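PDB 3DAO: putative Phosphate from Eubacterium rectale, which is of unestablished substrate but probably hydrolyses phosphate esters, as a haloacid dehalogenase-like hydrolase. Local coordinates for residues L118-Y123 / V171-K176; A125-F130 / N164-F169. All coordinates share one frame; numbering follows the deposited sequence. Where two conformers were deposited one is given.

Contact 1 of 2, residues L118-Y123 / V171-K176; sequences LPACDY and VFHPDK
Asp122 and Phe172 form an antiparallel hydrogen-bonded pair, and both of its backbone bonds are short. Asp122 N donates to Phe172 O at 2.8 Å, with an angle of 156° at the hydrogen. The return bond, from Phe172 N to Asp122 O, is also 2.8 Å long and straighter, although its donor sits above the carbonyl plane. The two side chains lie side by side on one face of the sheet. Their carboxylate and ring planes are only 19° apart, and Asp122 OD2 lies at the ring edge, 4.1 Å from Phe172 CD2.

Cys121, one residue before the strand, packs its CB against Val171 CG1 at 3.7 Å, Val171 lying on the same face as Tyr123. Beyond the last bridge His173 closes the contact. Its CG is anti to the backbone N (chi1 -172°), which swings the ring back toward the turn at 118-121, so that CD2 comes within 3.5 Å of Ala120 O. Separately, His173 CB touches Cys121 SG at 4.0 Å.

The imidazole is fixed from its own segment. ND1 accepts from Asp175 N at 3.0 Å and from Lys176 N at 3.1 Å, both donors tilted out of the ring plane, and Pro174 CD sits over the rim of one ring face. An alanine here removes the acceptor shared by these two amides, and the turn leading to Lys176, the N-cap of helix 177-181, would probably be freer to shift.

In the next shell, the rings of Trp202 and Phe172 meet with their planes steeply inclined, whereas Cys121 is packed by Val114 of helix 104-117 and Leu180 of helix 177-181. Helices against one face of an antiparallel strand pair are characteristic of an open-faced alpha/beta sheet, here the six-stranded one, consistent with the cap domain of Cof-type haloacid dehalogenase relatives.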
loop_
_atom_site.group_PDB
_atom_site.type_symbol
_atom_site.label_atom_id
_atom_site.label_comp_id
_atom_site.label_asym_id
_atom_site.label_seq_id
_atom_site.Cartn_x
_atom_site.Cartn_y
_atom_site.Cartn_z
ATOM N N LEU A 118 25.942 -7.600 -0.838
ATOM C CA LEU A 118 25.617 -6.257 -1.376
ATOM C C LEU A 118 26.004 -5.191 -0.345
ATOM O O LEU A 118 25.204 -4.346 0.032
ATOM C CB LEU A 118 24.137 -6.134 -1.736
ATOM C CG LEU A 118 23.587 -6.954 -2.900
ATOM C CD1 LEU A 118 23.484 -8.445 -2.569
ATOM C CD2 LEU A 118 22.188 -6.407 -3.263
ATOM N N PRO A 119 27.274 -5.200 0.057
ATOM C CA PRO A 119 27.698 -4.357 1.179
ATOM C C PRO A 119 27.640 -2.853 0.891
ATOM O O PRO A 119 27.681 -2.065 1.826
ATOM C CB PRO A 119 29.122 -4.842 1.445
ATOM C CG PRO A 119 29.602 -5.304 0.087
ATOM C CD PRO A 119 28.402 -5.946 -0.535
ATOM N N ALA A 120 27.486 -2.455 -0.362
ATOM C CA ALA A 120 27.399 -1.013 -0.666
ATOM C C ALA A 120 25.999 -0.494 -0.389
ATOM O O ALA A 120 25.777 0.700 -0.403
ATOM C CB ALA A 120 27.728 -0.713 -2.094
ATOM N N CYS A 121 25.067 -1.420 -0.246
ATOM C CA CYS A 121 23.637 -1.130 0.000
ATOM C C CYS A 121 23.296 -1.095 1.479
ATOM O O CYS A 121 24.002 -1.656 2.338
ATOM C CB CYS A 121 22.733 -2.198 -0.675
ATOM S SG CYS A 121 22.839 -2.297 -2.462
ATOM N N ASP A 122 22.217 -0.391 1.775
ATOM C CA ASP A 122 21.622 -0.432 3.087
ATOM C C ASP A 122 20.284 -1.184 3.031
ATOM O O ASP A 122 19.750 -1.504 1.963
ATOM C CB ASP A 122 21.419 0.975 3.579
ATOM C CG ASP A 122 22.744 1.684 3.742
ATOM O OD1 ASP A 122 23.534 1.281 4.635
ATOM O OD2 ASP A 122 23.001 2.607 2.964
ATOM N N TYR A 123 19.724 -1.452 4.189
ATOM C CA TYR A 123 18.442 -2.179 4.221
ATOM C C TYR A 123 17.628 -1.843 5.444
ATOM O O TYR A 123 18.146 -1.342 6.448
ATOM C CB TYR A 123 18.626 -3.692 4.058
ATOM C CG TYR A 123 19.616 -4.320 4.984
ATOM C CD1 TYR A 123 20.974 -4.338 4.668
ATOM C CD2 TYR A 123 19.205 -4.930 6.172
ATOM C CE1 TYR A 123 21.888 -4.929 5.496
ATOM C CE2 TYR A 123 20.131 -5.533 7.020
ATOM C CZ TYR A 123 21.467 -5.533 6.673
ATOM O OH TYR A 123 22.409 -6.119 7.504
ATOM N N VAL A 171 15.716 -2.802 0.274
ATOM C CA VAL A 171 17.138 -2.525 -0.024
ATOM C C VAL A 171 17.228 -1.125 -0.602
ATOM O O VAL A 171 16.398 -0.721 -1.401
ATOM C CB VAL A 171 17.721 -3.509 -1.060
ATOM C CG1 VAL A 171 19.243 -3.381 -1.087
ATOM C CG2 VAL A 171 17.263 -4.987 -0.738
ATOM N N PHE A 172 18.243 -0.398 -0.162
ATOM C CA PHE A 172 18.548 0.948 -0.633
ATOM C C PHE A 172 19.981 1.111 -1.116
ATOM O O PHE A 172 20.940 0.560 -0.563
ATOM C CB PHE A 172 18.345 1.979 0.491
ATOM C CG PHE A 172 18.779 3.377 0.105
ATOM C CD1 PHE A 172 17.969 4.160 -0.666
ATOM C CD2 PHE A 172 19.992 3.898 0.531
ATOM C CE1 PHE A 172 18.357 5.455 -1.045
ATOM C CE2 PHE A 172 20.364 5.200 0.164
ATOM C CZ PHE A 172 19.551 5.946 -0.623
ATOM N N HIS A 173 20.072 1.832 -2.215
ATOM C CA HIS A 173 21.352 2.355 -2.732
ATOM C C HIS A 173 21.073 3.738 -3.347
ATOM O O HIS A 173 20.046 3.919 -3.966
ATOM C CB HIS A 173 22.024 1.438 -3.765
ATOM C CG HIS A 173 23.405 1.882 -4.141
ATOM N ND1 HIS A 173 23.648 2.828 -5.117
ATOM C CD2 HIS A 173 24.614 1.532 -3.648
ATOM C CE1 HIS A 173 24.956 3.014 -5.223
ATOM N NE2 HIS A 173 25.562 2.245 -4.340
ATOM N N PRO A 174 21.992 4.706 -3.205
ATOM C CA PRO A 174 21.765 6.026 -3.785
ATOM C C PRO A 174 21.472 6.083 -5.261
ATOM O O PRO A 174 20.805 7.007 -5.719
ATOM C CB PRO A 174 23.104 6.715 -3.553
ATOM C CG PRO A 174 23.554 6.170 -2.313
ATOM C CD PRO A 174 23.257 4.688 -2.451
ATOM N N ASP A 175 21.983 5.141 -6.036
ATOM C CA ASP A 175 21.775 5.244 -7.471
ATOM C C ASP A 175 21.808 3.993 -8.331
ATOM O O ASP A 175 21.572 4.101 -9.537
ATOM C CB ASP A 175 22.757 6.261 -8.034
ATOM C CG ASP A 175 24.151 5.969 -7.662
ATOM O OD1 ASP A 175 24.621 4.900 -8.086
ATOM O OD2 ASP A 175 24.779 6.795 -6.932
ATOM N N LYS A 176 22.075 2.831 -7.746
ATOM C CA LYS A 176 22.062 1.593 -8.568
ATOM C C LYS A 176 21.636 0.407 -7.762
ATOM O O LYS A 176 22.187 -0.679 -7.879
ATOM C CB LYS A 176 23.431 1.326 -9.193
ATOM C CG LYS A 176 24.574 1.284 -8.185
ATOM C CD LYS A 176 25.907 0.930 -8.869
ATOM C CE LYS A 176 27.096 1.110 -7.933
ATOM N NZ LYS A 176 28.371 0.755 -8.590
#

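Contact 2 of 2, residues A125-F130 / N164-F169; sequences AATPDF and NDIIKF
Ala126 faces both Ile167 and Lys168 across a classic beta bulge, where regular pairing of strands 122-126 and 168-172 ends. Ala126 O receives Ile167 N at 2.8 Å, nearly along the C=O axis, and more weakly Lys168 N at 3.4 Å, so one carbonyl serves two successive amides. Ala126 N completes the pair with an almost straight bond (174°) to Lys168 O.

Past the bulge the backbones stay close, Thr127 CA giving a CA-H...O contact to Asp165 O at 3.2 Å, and side chains join in. Thr127 and Asp165 cross obliquely, the methyl CG2 meeting OD1 at 3.6 Å; CG2 also touches Ile166 CD1 at 3.8 Å. On the other branch, Thr127 OG1 lies between the backbone N and the carbonyl carbon (chi1 80°), turned back over its own loop, where it accepts from Asp129 N at 3.1 Å and from Phe130 N. A water accepts from OG1 at 2.6 Å and donates to both Asp129 OD2 and Asp165 OD2, bridging two carboxylates of like charge; Arg163 makes a salt bridge to Asp165, which probably eases their repulsion. Ile167 CD1 reaches Pro128 N at 3.8 Å, alongside the start of the proline ring.

Ile167 also touches Asp85 and Thr88, and Ile166 packs on Trp107 of helix 104-117. The backbone pattern is that of a bulged antiparallel strand pair leading into an ST turn and ST motif at Thr127.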
loop_
_atom_site.group_PDB
_atom_site.type_symbol
_atom_site.label_atom_id
_atom_site.label_comp_id
_atom_site.label_asym_id
_atom_site.label_seq_id
_atom_site.Cartn_x
_atom_site.Cartn_y
_atom_site.Cartn_z
ATOM N N ALA A 125 13.820 -3.096 7.642
ATOM C CA ALA A 125 12.781 -4.124 7.859
ATOM C C ALA A 125 11.609 -3.437 8.562
ATOM O O ALA A 125 11.775 -2.857 9.639
ATOM C CB ALA A 125 13.330 -5.267 8.698
ATOM N N ALA A 126 10.451 -3.467 7.931
ATOM C CA ALA A 126 9.279 -2.738 8.439
ATOM C C ALA A 126 8.198 -3.619 9.026
ATOM O O ALA A 126 7.951 -4.705 8.561
ATOM C CB ALA A 126 8.668 -1.873 7.330
ATOM N N THR A 127 7.574 -3.091 10.074
ATOM C CA THR A 127 6.377 -3.682 10.674
ATOM C C THR A 127 5.230 -2.695 10.358
ATOM O O THR A 127 5.459 -1.643 9.742
ATOM C CB THR A 127 6.502 -3.862 12.196
ATOM O OG1 THR A 127 6.240 -2.618 12.855
ATOM C CG2 THR A 127 7.899 -4.353 12.544
ATOM N N PRO A 128 3.995 -3.013 10.763
ATOM C CA PRO A 128 2.921 -2.075 10.468
ATOM C C PRO A 128 3.052 -0.756 11.197
ATOM O O PRO A 128 2.506 0.260 10.758
ATOM C CB PRO A 128 1.661 -2.807 10.936
ATOM C CG PRO A 128 2.009 -4.255 10.930
ATOM C CD PRO A 128 3.504 -4.330 11.181
ATOM N N ASP A 129 3.827 -0.755 12.266
ATOM C CA ASP A 129 3.938 0.406 13.131
ATOM C C ASP A 129 5.227 1.220 13.009
ATOM O O ASP A 129 5.254 2.425 13.270
ATOM C CB ASP A 129 3.816 -0.064 14.574
ATOM C CG ASP A 129 2.530 -0.767 14.818
ATOM O OD1 ASP A 129 1.498 -0.174 14.461
ATOM O OD2 ASP A 129 2.545 -1.909 15.336
ATOM N N PHE A 130 6.309 0.544 12.698
ATOM C CA PHE A 130 7.574 1.232 12.563
ATOM C C PHE A 130 8.501 0.469 11.666
ATOM O O PHE A 130 8.210 -0.645 11.235
ATOM C CB PHE A 130 8.216 1.484 13.928
ATOM C CG PHE A 130 8.032 0.359 14.888
ATOM C CD1 PHE A 130 8.745 -0.800 14.740
ATOM C CD2 PHE A 130 7.111 0.451 15.905
ATOM C CE1 PHE A 130 8.554 -1.838 15.605
ATOM C CE2 PHE A 130 6.911 -0.584 16.760
ATOM C CZ PHE A 130 7.625 -1.728 16.610
ATOM N N ASN A 164 7.197 -11.252 14.622
ATOM C CA ASN A 164 6.310 -11.993 13.716
ATOM C C ASN A 164 5.501 -11.085 12.825
ATOM O O ASN A 164 4.557 -11.534 12.160
ATOM C CB ASN A 164 5.333 -12.884 14.493
ATOM C CG ASN A 164 4.535 -13.809 13.581
ATOM O OD1 ASN A 164 3.651 -14.544 14.043
ATOM N ND2 ASN A 164 4.848 -13.788 12.277
ATOM N N ASP A 165 5.924 -9.835 12.777
ATOM C CA ASP A 165 5.230 -8.816 11.992
ATOM C C ASP A 165 6.071 -8.018 11.008
ATOM O O ASP A 165 5.790 -6.856 10.795
ATOM C CB ASP A 165 4.521 -7.846 12.929
ATOM C CG ASP A 165 5.461 -7.102 13.860
ATOM O OD1 ASP A 165 6.670 -7.414 13.903
ATOM O OD2 ASP A 165 4.991 -6.174 14.567
ATOM N N ILE A 166 7.116 -8.636 10.467
ATOM C CA ILE A 166 7.898 -8.000 9.388
ATOM C C ILE A 166 7.086 -8.144 8.110
ATOM O O ILE A 166 6.857 -9.248 7.581
ATOM C CB ILE A 166 9.333 -8.578 9.251
ATOM C CG1 ILE A 166 10.117 -8.373 10.560
ATOM C CG2 ILE A 166 10.031 -7.926 8.096
ATOM C CD1 ILE A 166 10.196 -6.983 11.049
ATOM N N ILE A 167 6.632 -6.993 7.613
ATOM C CA ILE A 167 5.789 -6.933 6.437
ATOM C C ILE A 167 6.507 -6.466 5.190
ATOM O O ILE A 167 6.029 -6.661 4.067
ATOM C CB ILE A 167 4.478 -6.080 6.670
ATOM C CG1 ILE A 167 4.812 -4.630 7.034
ATOM C CG2 ILE A 167 3.514 -6.825 7.656
ATOM C CD1 ILE A 167 3.584 -3.700 7.008
ATOM N N LYS A 168 7.711 -5.932 5.377
ATOM C CA LYS A 168 8.498 -5.462 4.217
ATOM C C LYS A 168 9.983 -5.433 4.548
ATOM O O LYS A 168 10.362 -5.077 5.639
ATOM C CB LYS A 168 8.075 -4.059 3.802
ATOM C CG LYS A 168 8.878 -3.498 2.593
ATOM C CD LYS A 168 8.348 -2.166 2.123
ATOM C CE LYS A 168 8.563 -1.065 3.154
ATOM N NZ LYS A 168 8.082 0.262 2.602
ATOM N N PHE A 169 10.771 -5.875 3.579
ATOM C CA PHE A 169 12.221 -5.787 3.638
ATOM C C PHE A 169 12.602 -4.971 2.411
ATOM O O PHE A 169 12.209 -5.288 1.284
ATOM C CB PHE A 169 12.893 -7.151 3.614
ATOM C CG PHE A 169 14.414 -7.066 3.525
ATOM C CD1 PHE A 169 15.179 -7.048 4.649
ATOM C CD2 PHE A 169 15.042 -7.008 2.301
ATOM C CE1 PHE A 169 16.561 -6.946 4.579
ATOM C CE2 PHE A 169 16.431 -6.931 2.229
ATOM C CZ PHE A 169 17.174 -6.906 3.383
HETATM O O HOH W 1 4.748 -3.370 14.842
#

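Overall arrangement
Contacts 1 and 2 are two ends of one ladder, formed by strands 122-126 and 168-172, and contact 2 is nested in the chain loop that contact 1 closes. Their centres are 19 Å apart, yet they meet where Tyr123 CB packs on Phe169 CZ at 3.6 Å. Contact 1 is the outer end, about 22 Å from the chain centre to its own centre; the centre of contact 2 is about 13 Å from the centre of the chain, and Ile167 there reaches the loop after strand 81-84 of the eight-stranded sheet. That sheet carries the probable HAD-type motif with Asp27 and Asp29. The Lys168 side chain lies about 3 Å from a bound pentaethylene glycol, probably a crystallisation additive.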